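Local structure of G/U mismatch-specific DNA glycosylase (Deinococcus radiodurans, 2C2Q) at residues A[20-25]-A[107-112]; A[26-31]-A[174-179]; A[114-119]-A[181-186]; A[137-142]-A[170-175]. The protein is a mismatch-specific DNA glycosylase of the uracil-DNA glycosylase superfamily, an alpha/beta protein built round a mixed beta sheet. The protein carries 1 engineered substitution. All blocks are in the same frame, centred on the assembly; numbering follows the deposited sequence.

Interaction 1: residues A[20-25]-A[107-112]; sequences DVLQPG and RRKVEH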
# COMPACT_ATOMS: atom_id res chain seq x y z
N ASP A 20 -4.73 7.40 -7.38
CA ASP A 20 -4.64 7.25 -5.90
C ASP A 20 -5.99 7.18 -5.22
O ASP A 20 -7.00 7.69 -5.74
CB ASP A 20 -3.85 8.38 -5.33
CG ASP A 20 -2.39 8.20 -5.60
OD1 ASP A 20 -1.91 7.05 -5.94
OD2 ASP A 20 -1.64 9.19 -5.51
N VAL A 21 -6.05 6.47 -4.07
CA VAL A 21 -7.22 6.53 -3.21
C VAL A 21 -6.73 7.12 -1.89
O VAL A 21 -6.13 6.42 -1.04
CB VAL A 21 -7.83 5.12 -3.00
CG1 VAL A 21 -9.03 5.13 -2.05
CG2 VAL A 21 -8.15 4.48 -4.37
N LEU A 22 -6.96 8.41 -1.71
CA LEU A 22 -6.30 9.13 -0.62
C LEU A 22 -7.24 10.22 -0.20
O LEU A 22 -7.92 10.83 -1.05
CB LEU A 22 -4.94 9.75 -1.05
CG LEU A 22 -3.79 8.78 -1.39
CD1 LEU A 22 -2.59 9.55 -1.96
CD2 LEU A 22 -3.41 7.96 -0.10
N GLN A 23 -7.26 10.45 1.10
CA GLN A 23 -8.11 11.51 1.70
C GLN A 23 -7.62 11.67 3.15
O GLN A 23 -6.97 10.75 3.68
CB GLN A 23 -9.60 11.14 1.60
CG GLN A 23 -10.02 9.90 2.34
CD GLN A 23 -11.44 9.55 2.09
OE1 GLN A 23 -11.87 9.46 0.93
NE2 GLN A 23 -12.18 9.28 3.14
N PRO A 24 -7.87 12.81 3.78
CA PRO A 24 -7.61 12.94 5.23
C PRO A 24 -8.29 11.87 6.12
O PRO A 24 -9.35 11.30 5.78
CB PRO A 24 -8.23 14.33 5.58
CG PRO A 24 -8.19 15.09 4.28
CD PRO A 24 -8.46 14.05 3.19
N GLY A 25 -7.68 11.60 7.27
CA GLY A 25 -8.38 10.77 8.28
C GLY A 25 -8.37 9.25 8.07
O GLY A 25 -9.15 8.52 8.70
N ARG A 107 5.98 10.71 -0.17
CA ARG A 107 6.20 11.37 1.13
C ARG A 107 5.38 12.62 1.25
O ARG A 107 4.80 12.86 2.29
CB ARG A 107 7.67 11.63 1.31
CG ARG A 107 8.45 10.42 1.86
CD ARG A 107 9.98 10.69 1.89
NE ARG A 107 10.80 9.53 2.30
CZ ARG A 107 11.03 9.15 3.55
NH1 ARG A 107 10.48 9.80 4.58
NH2 ARG A 107 11.79 8.07 3.79
N ARG A 108 5.26 13.39 0.17
CA ARG A 108 4.39 14.59 0.17
C ARG A 108 2.92 14.28 0.43
O ARG A 108 2.25 14.99 1.16
CB ARG A 108 4.52 15.36 -1.12
CG ARG A 108 5.87 16.00 -1.28
CD ARG A 108 6.22 16.46 -2.73
NE ARG A 108 5.22 17.33 -3.35
CZ ARG A 108 4.61 17.08 -4.51
NH1 ARG A 108 4.90 15.96 -5.19
NH2 ARG A 108 3.70 17.94 -5.00
N LYS A 109 2.43 13.19 -0.17
CA LYS A 109 1.10 12.74 0.08
C LYS A 109 0.91 12.33 1.57
O LYS A 109 -0.12 12.56 2.13
CB LYS A 109 0.76 11.57 -0.86
CG LYS A 109 0.67 11.99 -2.34
CD LYS A 109 0.70 10.75 -3.25
CE LYS A 109 0.94 11.15 -4.65
NZ LYS A 109 1.07 9.93 -5.58
N VAL A 110 1.87 11.61 2.13
CA VAL A 110 1.73 11.12 3.48
C VAL A 110 1.65 12.32 4.46
O VAL A 110 0.89 12.29 5.40
CB VAL A 110 2.87 10.20 3.85
CG1 VAL A 110 2.82 9.82 5.32
CG2 VAL A 110 2.76 8.90 3.02
N GLU A 111 2.45 13.33 4.15
CA GLU A 111 2.55 14.55 4.98
C GLU A 111 1.23 15.30 4.91
O GLU A 111 0.78 15.87 5.90
CB GLU A 111 3.67 15.45 4.47
CG GLU A 111 3.69 16.85 5.14
CD GLU A 111 3.67 16.80 6.67
OE1 GLU A 111 4.33 15.92 7.27
OE2 GLU A 111 3.00 17.67 7.30
N HIS A 112 0.66 15.34 3.71
CA HIS A 112 -0.61 16.00 3.49
C HIS A 112 -1.79 15.28 4.13
O HIS A 112 -2.54 15.86 4.93
CB HIS A 112 -0.83 16.27 1.98
CG HIS A 112 -2.16 16.89 1.70
ND1 HIS A 112 -2.40 18.24 1.89
CD2 HIS A 112 -3.34 16.34 1.36
CE1 HIS A 112 -3.67 18.49 1.63
NE2 HIS A 112 -4.26 17.36 1.29

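Interaction 2: residues A[26-31]-A[174-179]; sequences LTLVLV and QALGDR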
# COMPACT_ATOMS: atom_id res chain seq x y z
N LEU A 26 -7.54 8.74 7.15
CA LEU A 26 -7.53 7.31 6.91
C LEU A 26 -6.73 6.60 7.99
O LEU A 26 -5.77 7.14 8.48
CB LEU A 26 -6.91 6.96 5.55
CG LEU A 26 -7.79 7.35 4.31
CD1 LEU A 26 -6.81 7.23 3.10
CD2 LEU A 26 -8.93 6.47 4.12
N THR A 27 -7.18 5.40 8.28
CA THR A 27 -6.44 4.51 9.20
C THR A 27 -5.17 3.91 8.56
O THR A 27 -4.10 3.78 9.20
CB THR A 27 -7.36 3.42 9.77
OG1 THR A 27 -8.53 4.03 10.40
CG2 THR A 27 -6.63 2.73 10.92
N LEU A 28 -5.26 3.54 7.29
CA LEU A 28 -4.21 2.76 6.72
C LEU A 28 -4.14 3.05 5.21
O LEU A 28 -5.15 2.93 4.53
CB LEU A 28 -4.54 1.26 6.90
CG LEU A 28 -3.76 0.22 6.02
CD1 LEU A 28 -2.25 0.30 6.34
CD2 LEU A 28 -4.31 -1.20 6.22
N VAL A 29 -2.95 3.39 4.74
CA VAL A 29 -2.72 3.41 3.30
C VAL A 29 -1.73 2.31 2.93
O VAL A 29 -0.61 2.25 3.48
CB VAL A 29 -2.17 4.78 2.89
CG1 VAL A 29 -1.66 4.80 1.42
CG2 VAL A 29 -3.20 5.92 3.18
N LEU A 30 -2.12 1.52 1.94
CA LEU A 30 -1.35 0.34 1.46
C LEU A 30 -0.65 0.78 0.18
O LEU A 30 -1.31 1.24 -0.77
CB LEU A 30 -2.25 -0.84 1.20
CG LEU A 30 -2.78 -1.42 2.54
CD1 LEU A 30 -4.24 -1.92 2.33
CD2 LEU A 30 -1.73 -2.51 3.07
N VAL A 31 0.67 0.70 0.20
CA VAL A 31 1.49 1.25 -0.88
C VAL A 31 2.26 0.13 -1.63
O VAL A 31 3.06 -0.61 -1.00
CB VAL A 31 2.53 2.23 -0.32
CG1 VAL A 31 3.38 2.81 -1.49
CG2 VAL A 31 1.86 3.35 0.54
N GLN A 174 -2.10 -10.15 9.30
CA GLN A 174 -3.08 -10.29 10.33
C GLN A 174 -2.80 -9.31 11.48
O GLN A 174 -3.75 -8.76 12.07
CB GLN A 174 -3.06 -11.72 10.89
CG GLN A 174 -4.12 -11.92 11.92
CD GLN A 174 -5.51 -11.89 11.39
OE1 GLN A 174 -5.88 -12.64 10.47
NE2 GLN A 174 -6.33 -11.03 11.97
N ALA A 175 -1.52 -9.11 11.80
CA ALA A 175 -1.13 -8.16 12.87
C ALA A 175 -1.57 -6.73 12.48
O ALA A 175 -1.92 -5.88 13.33
CB ALA A 175 0.37 -8.19 13.09
N LEU A 176 -1.47 -6.47 11.19
CA LEU A 176 -1.89 -5.17 10.67
C LEU A 176 -3.37 -5.04 10.82
O LEU A 176 -3.86 -3.98 11.31
CB LEU A 176 -1.43 -5.02 9.19
CG LEU A 176 -1.84 -3.68 8.59
CD1 LEU A 176 -1.28 -2.49 9.35
CD2 LEU A 176 -1.39 -3.65 7.12
N GLY A 177 -4.10 -6.08 10.41
CA GLY A 177 -5.57 -6.15 10.54
C GLY A 177 -6.01 -5.86 11.99
O GLY A 177 -6.98 -5.13 12.24
N ASP A 178 -5.29 -6.45 12.92
CA ASP A 178 -5.59 -6.33 14.35
C ASP A 178 -5.34 -4.92 14.80
O ASP A 178 -6.14 -4.36 15.58
CB ASP A 178 -4.61 -7.20 15.10
CG ASP A 178 -4.95 -8.67 15.00
OD1 ASP A 178 -6.06 -9.06 14.49
OD2 ASP A 178 -4.14 -9.49 15.44
N ARG A 179 -4.21 -4.37 14.35
CA ARG A 179 -3.81 -2.98 14.63
C ARG A 179 -4.81 -1.93 14.10
O ARG A 179 -5.09 -0.94 14.80
CB ARG A 179 -2.42 -2.68 14.08
CG ARG A 179 -1.96 -1.24 14.39
CD ARG A 179 -1.84 -0.96 15.90
NE ARG A 179 -1.36 0.38 16.15
CZ ARG A 179 -1.80 1.15 17.16
NH1 ARG A 179 -2.70 0.68 18.02
NH2 ARG A 179 -1.33 2.38 17.29

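Interaction 3: residues A[114-119]-A[181-186]; sequences RPRIVA and RELRGA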
# COMPACT_ATOMS: atom_id res chain seq x y z
N ARG A 114 -1.78 12.47 6.18
CA ARG A 114 -1.60 12.00 7.57
C ARG A 114 -2.39 10.71 7.93
O ARG A 114 -3.07 10.64 8.95
CB ARG A 114 -1.97 13.13 8.56
CG ARG A 114 -1.13 14.37 8.42
CD ARG A 114 0.35 14.14 8.64
NE ARG A 114 1.13 15.38 8.60
CZ ARG A 114 1.22 16.26 9.62
NH1 ARG A 114 0.61 16.03 10.77
NH2 ARG A 114 1.93 17.38 9.49
N PRO A 115 -2.29 9.64 7.12
CA PRO A 115 -2.96 8.38 7.51
C PRO A 115 -2.34 7.83 8.82
O PRO A 115 -1.17 8.16 9.10
CB PRO A 115 -2.64 7.45 6.34
CG PRO A 115 -1.33 7.98 5.80
CD PRO A 115 -1.46 9.51 5.92
N ARG A 116 -3.08 7.01 9.57
CA ARG A 116 -2.51 6.48 10.85
C ARG A 116 -1.38 5.47 10.57
O ARG A 116 -0.42 5.38 11.36
CB ARG A 116 -3.60 5.84 11.72
CG ARG A 116 -4.67 6.86 12.30
CD ARG A 116 -4.08 8.13 12.95
NE ARG A 116 -2.99 7.84 13.86
CZ ARG A 116 -3.14 7.39 15.11
NH1 ARG A 116 -4.37 7.22 15.63
NH2 ARG A 116 -2.04 7.10 15.83
N ILE A 117 -1.50 4.74 9.45
CA ILE A 117 -0.51 3.72 9.10
C ILE A 117 -0.21 3.83 7.61
O ILE A 117 -1.15 4.07 6.83
CB ILE A 117 -1.00 2.30 9.40
CG1 ILE A 117 -1.38 2.15 10.91
CG2 ILE A 117 0.11 1.31 8.99
CD1 ILE A 117 -2.29 0.98 11.13
N VAL A 118 1.08 3.76 7.26
CA VAL A 118 1.46 3.48 5.85
C VAL A 118 2.07 2.07 5.84
O VAL A 118 3.04 1.84 6.55
CB VAL A 118 2.46 4.54 5.32
CG1 VAL A 118 3.02 4.13 3.88
CG2 VAL A 118 1.72 5.85 5.22
N ALA A 119 1.49 1.14 5.07
CA ALA A 119 2.01 -0.24 5.07
C ALA A 119 2.44 -0.55 3.62
O ALA A 119 1.63 -0.48 2.71
CB ALA A 119 0.99 -1.25 5.55
N ARG A 181 -8.08 -2.66 13.48
CA ARG A 181 -9.21 -2.91 14.39
C ARG A 181 -9.04 -2.16 15.72
O ARG A 181 -9.96 -1.53 16.22
CB ARG A 181 -9.25 -4.42 14.65
CG ARG A 181 -10.51 -5.00 15.24
CD ARG A 181 -10.61 -6.54 14.89
NE ARG A 181 -10.55 -6.73 13.43
CZ ARG A 181 -9.56 -7.35 12.73
NH1 ARG A 181 -8.50 -7.93 13.32
NH2 ARG A 181 -9.65 -7.40 11.41
N GLU A 182 -7.84 -2.24 16.28
CA GLU A 182 -7.49 -1.61 17.56
C GLU A 182 -7.57 -0.08 17.48
O GLU A 182 -8.01 0.60 18.42
CB GLU A 182 -6.07 -2.02 17.87
CG GLU A 182 -5.42 -1.41 19.09
CD GLU A 182 -4.06 -2.01 19.38
OE1 GLU A 182 -3.86 -2.52 20.52
OE2 GLU A 182 -3.15 -1.96 18.53
N LEU A 183 -7.11 0.48 16.37
CA LEU A 183 -7.18 1.93 16.20
C LEU A 183 -8.62 2.39 16.02
O LEU A 183 -9.04 3.35 16.66
CB LEU A 183 -6.33 2.38 15.00
CG LEU A 183 -4.85 2.50 15.28
CD1 LEU A 183 -4.07 2.57 13.94
CD2 LEU A 183 -4.52 3.72 16.20
N ARG A 184 -9.36 1.74 15.13
CA ARG A 184 -10.73 2.11 14.82
C ARG A 184 -11.61 1.88 16.06
O ARG A 184 -12.62 2.54 16.24
CB ARG A 184 -11.25 1.37 13.57
CG ARG A 184 -10.46 1.74 12.29
CD ARG A 184 -10.99 1.12 11.00
NE ARG A 184 -12.27 1.67 10.58
CZ ARG A 184 -12.46 2.92 10.10
NH1 ARG A 184 -11.45 3.81 10.00
NH2 ARG A 184 -13.69 3.27 9.73
N GLY A 185 -11.18 0.97 16.93
CA GLY A 185 -11.92 0.73 18.18
C GLY A 185 -11.61 1.75 19.27
O GLY A 185 -12.49 2.11 20.06
N ALA A 186 -10.34 2.17 19.35
CA ALA A 186 -9.97 3.27 20.27
C ALA A 186 -10.73 4.53 19.80
O ALA A 186 -11.29 5.26 20.62
CB ALA A 186 -8.47 3.51 20.26

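Interaction 4: residues A[137-142]-A[170-175]; sequences LPYGPQ and LEPWQA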
# COMPACT_ATOMS: atom_id res chain seq x y z
N LEU A 137 15.12 -5.21 5.97
CA LEU A 137 13.78 -4.86 6.45
C LEU A 137 13.06 -6.05 7.02
O LEU A 137 12.83 -7.04 6.31
CB LEU A 137 12.95 -4.24 5.30
CG LEU A 137 13.45 -2.90 4.79
CD1 LEU A 137 12.87 -2.53 3.44
CD2 LEU A 137 13.24 -1.82 5.84
N PRO A 138 12.68 -6.00 8.30
CA PRO A 138 11.78 -7.02 8.83
C PRO A 138 10.35 -6.74 8.37
O PRO A 138 10.06 -5.60 8.00
CB PRO A 138 11.92 -6.85 10.35
CG PRO A 138 12.16 -5.37 10.51
CD PRO A 138 13.07 -5.02 9.34
N TYR A 139 9.49 -7.75 8.37
CA TYR A 139 8.06 -7.59 8.19
C TYR A 139 7.42 -7.06 9.48
O TYR A 139 7.89 -7.36 10.58
CB TYR A 139 7.45 -8.93 7.84
CG TYR A 139 7.84 -9.41 6.46
CD1 TYR A 139 7.58 -8.63 5.34
CD2 TYR A 139 8.50 -10.64 6.27
CE1 TYR A 139 7.92 -9.05 4.06
CE2 TYR A 139 8.85 -11.08 4.99
CZ TYR A 139 8.54 -10.28 3.89
OH TYR A 139 8.87 -10.66 2.62
N GLY A 140 6.32 -6.31 9.35
CA GLY A 140 5.64 -5.73 10.51
C GLY A 140 5.96 -4.26 10.72
O GLY A 140 6.53 -3.58 9.84
N PRO A 141 5.65 -3.74 11.91
CA PRO A 141 5.87 -2.35 12.17
C PRO A 141 7.31 -2.08 12.12
O PRO A 141 8.11 -2.93 12.53
CB PRO A 141 5.36 -2.11 13.60
CG PRO A 141 4.71 -3.28 13.99
CD PRO A 141 5.08 -4.44 13.07
N GLN A 142 7.66 -0.92 11.63
CA GLN A 142 9.04 -0.52 11.59
C GLN A 142 9.29 0.45 12.73
O GLN A 142 8.36 1.13 13.18
CB GLN A 142 9.35 0.13 10.27
CG GLN A 142 8.95 -0.75 9.07
CD GLN A 142 9.89 -1.96 8.90
OE1 GLN A 142 11.09 -1.80 8.63
NE2 GLN A 142 9.35 -3.15 9.04
N LEU A 170 1.21 -14.79 6.46
CA LEU A 170 0.01 -14.07 6.88
C LEU A 170 0.24 -13.27 8.14
O LEU A 170 -0.46 -12.27 8.40
CB LEU A 170 -1.18 -15.01 7.04
CG LEU A 170 -2.00 -15.42 5.82
CD1 LEU A 170 -2.90 -16.65 6.07
CD2 LEU A 170 -2.90 -14.18 5.37
N GLU A 171 1.18 -13.72 8.98
CA GLU A 171 1.33 -13.07 10.29
C GLU A 171 1.36 -11.52 10.20
O GLU A 171 0.62 -10.89 10.95
CB GLU A 171 2.57 -13.54 11.06
CG GLU A 171 2.53 -13.12 12.52
CD GLU A 171 3.69 -13.71 13.32
OE1 GLU A 171 4.70 -14.16 12.68
OE2 GLU A 171 3.61 -13.70 14.58
N PRO A 172 2.23 -10.93 9.35
CA PRO A 172 2.34 -9.46 9.30
C PRO A 172 1.02 -8.76 8.89
O PRO A 172 0.68 -7.70 9.49
CB PRO A 172 3.48 -9.22 8.30
CG PRO A 172 4.29 -10.54 8.36
CD PRO A 172 3.22 -11.55 8.43
N TRP A 173 0.30 -9.37 7.95
CA TRP A 173 -1.00 -8.90 7.46
C TRP A 173 -2.10 -9.04 8.56
O TRP A 173 -2.99 -8.22 8.69
CB TRP A 173 -1.44 -9.69 6.20
CG TRP A 173 -0.63 -9.39 5.00
CD1 TRP A 173 0.55 -9.98 4.60
CD2 TRP A 173 -0.94 -8.39 4.01
NE1 TRP A 173 1.01 -9.40 3.43
CE2 TRP A 173 0.10 -8.45 3.02
CE3 TRP A 173 -2.01 -7.48 3.84
CZ2 TRP A 173 0.14 -7.58 1.90
CZ3 TRP A 173 -1.97 -6.60 2.69
CH2 TRP A 173 -0.92 -6.68 1.75
N GLN A 174 -2.10 -10.15 9.30
CA GLN A 174 -3.08 -10.29 10.33
C GLN A 174 -2.80 -9.31 11.48
O GLN A 174 -3.75 -8.76 12.07
CB GLN A 174 -3.06 -11.72 10.89
CG GLN A 174 -4.12 -11.92 11.92
CD GLN A 174 -5.51 -11.89 11.39
OE1 GLN A 174 -5.88 -12.64 10.47
NE2 GLN A 174 -6.33 -11.03 11.97
N ALA A 175 -1.52 -9.11 11.80
CA ALA A 175 -1.13 -8.16 12.87
C ALA A 175 -1.57 -6.73 12.48
O ALA A 175 -1.92 -5.88 13.33
CB ALA A 175 0.37 -8.19 13.09

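Interaction 1: residues A[20-25]-A[107-112]
Asp20 and Lys109 approach each other from opposite directions and meet in a buried salt bridge, Lys109 NZ lying 2.8 Å from Asp20 OD2. The ammonium group sits on the syn side of that oxygen, the side facing OD1, yet OD1 itself stays 4.2 Å from Lys109 NZ, which leaves the grip one-sided rather than forked. The lysine reaches this position because its chain is extended beyond CG, running from helix 103-113 to the loop ahead of strand 28-32.

Leu22 comes in at about a right angle to that chain. Its CD1 methyl rests 3.7 Å from Lys109 CD and 4.1 Å from both Lys109 CB and Lys109 CG, so the leucine lies against the aliphatic part of the lysine while the charged end passes on to the aspartate. Beyond the pair, Asp20 OD1 is taken by Thr83 OG1 and Lys87 NZ, and Lys109 NZ also bonds to Tyr16 OH.

The contact thus divides one long side chain into an apolar shaft and a polar tip, each with its own partner. With two lysines facing it, the buried carboxylate of Asp20 is probably kept ionised, and its two oxygens serve different neighbours.

Interaction 2: residues A[26-31]-A[174-179]
Leu176, on helix 171-188, meets Leu28 of strand 28-32 tip to tip, and a walk along residues 174-179 shows that Leu176 makes the closest contacts with the strand. Gln174 begins it, with its side chain turned to its own helix: Gln174 NE2 donates to Asp178 OD1 over 3.2 Å, one turn on. The acceptor lies in the amide plane of Gln174, whereas the amide nitrogen stands 45° out of the carboxylate plane.

Leu176 follows and carries the packing. Its CG is anti to the backbone N (chi1 -180°), a setting it has in common with Leu28 (chi1 163°), and the two branched ends meet directly. Leu176 CD2 does the touching, 3.9 Å from Leu28 CD2 and 4.1 Å from Leu28 CD1. The same methyl comes within 4.2 Å of Leu30 CD2, so it bridges two residues of one strand. Asp178, besides accepting from Gln174, pairs with Arg181 further along the helix. Arg179 directs its guanidinium to Glu153 and Glu182.

No hydrogen bond joins the two segments. Helix and strand cohere here through buried methyl groups alone, with Ala119 and Leu157 also against Leu176, while the charged and amide groups of the helix pair along the helix itself or, for Arg179, with Glu153 as well; the chemistry is that of apolar contacts on the side of the helix that meets the sheet, with polar pairs among the more exposed residues.

Interaction 3: residues A[114-119]-A[181-186]
Leu183 of helix 171-188 divides its two methyls between neighbouring residues, CD1 meeting Ile117 and CD2 meeting Arg116. With CG anti to the carbonyl carbon (chi1 -81°), the leucine advances on the start of strand 117-120 and approaches both partners at a slant. Leu183 CD1 is 3.7 Å from Ile117 CD1 and 4.0 Å from Arg116 CB, so it touches the end of one side chain and the root of the other.

The arginine is folded rather than extended. Bends at chi2 (-48°) and chi3 (-46°) turn its chain back, bringing the guanidinium round beside the leucine. Arg116 NH1 comes to 3.5 Å from Leu183 CD2, a van der Waals contact, met obliquely, and not a polar bond. The polar role of this group lies elsewhere, since Arg116 NE donates to the carbonyl O of Glu151. Ile117 lies deeper: its CD1 branch takes the leucine, while its side chain also touches Leu28, Leu176 and Val180.

Here the C-terminal helix lies across one face of a central sheet, one leucine resting on the lip of an inner parallel strand. Such helix-on-sheet layering is characteristic of the alpha/beta fold of the uracil-DNA glycosylase superfamily.

Interaction 4: residues A[137-142]-A[170-175]
Tyr139 overlaps the ring of Pro172 with its root and not with its phenol: Tyr139 CB lies 3.6 Å from Pro172 CG, and the proline's CB is 4.0 Å from the same tyrosine atom. The two side chains are set at a slant to one another. The aromatic ring then leads away, its CG anti to the carbonyl carbon (chi1 -70°), and makes a cation-pi interaction with Lys123.

Next to it the backbone of Gly140 closes in, its N standing 4.2 Å from Pro172 CB; the CA atoms of Gly140 and Pro172 are only 5.1 Å apart. Gly140 takes a positive phi of 101°, at which a side chain would crowd the carbonyl O of Tyr139 and the ring of Pro141.

Gln142 holds the turn from within. Its NE2 donates to two carbonyls, 2.8 Å to Pro138 O and 3.0 Å to Gly140 O, standing above both carbonyl planes; the second of these bonds is nearly straight, at 172°. One amide nitrogen thereby ties two peptide oxygens of the bend together.

The contact sets the first turn of helix 171-188 against the short edge strand 140-141, which runs antiparallel to strand 153-156, at the border of the mixed beta sheet, where the C-terminal helix covers it, as in the alpha/beta fold of the uracil-DNA glycosylase superfamily.

How the interactions relate
From the N terminus, interaction 1 closes the first long loop, fastening the lead-in to strand 28-32 onto helix 103-113. Interaction 2 opens directly after residues 20-25 and reaches the C-terminal helix, so its segments alternate with those of interaction 1. Helix 103-113 leads into strand 117-120, where interaction 3 opens; this contact crosses interaction 2, and the two strands are bonded neighbours, Val29 pairing with Ile117 and Ala119. Interaction 4 is nested inside the loop closed by interaction 3 and shares Gln174 and Ala175 with interaction 2. Interactions 4, 2 and 3 thus follow one another along helix 171-188, joining it to an edge strand and two inner strands of a single sheet.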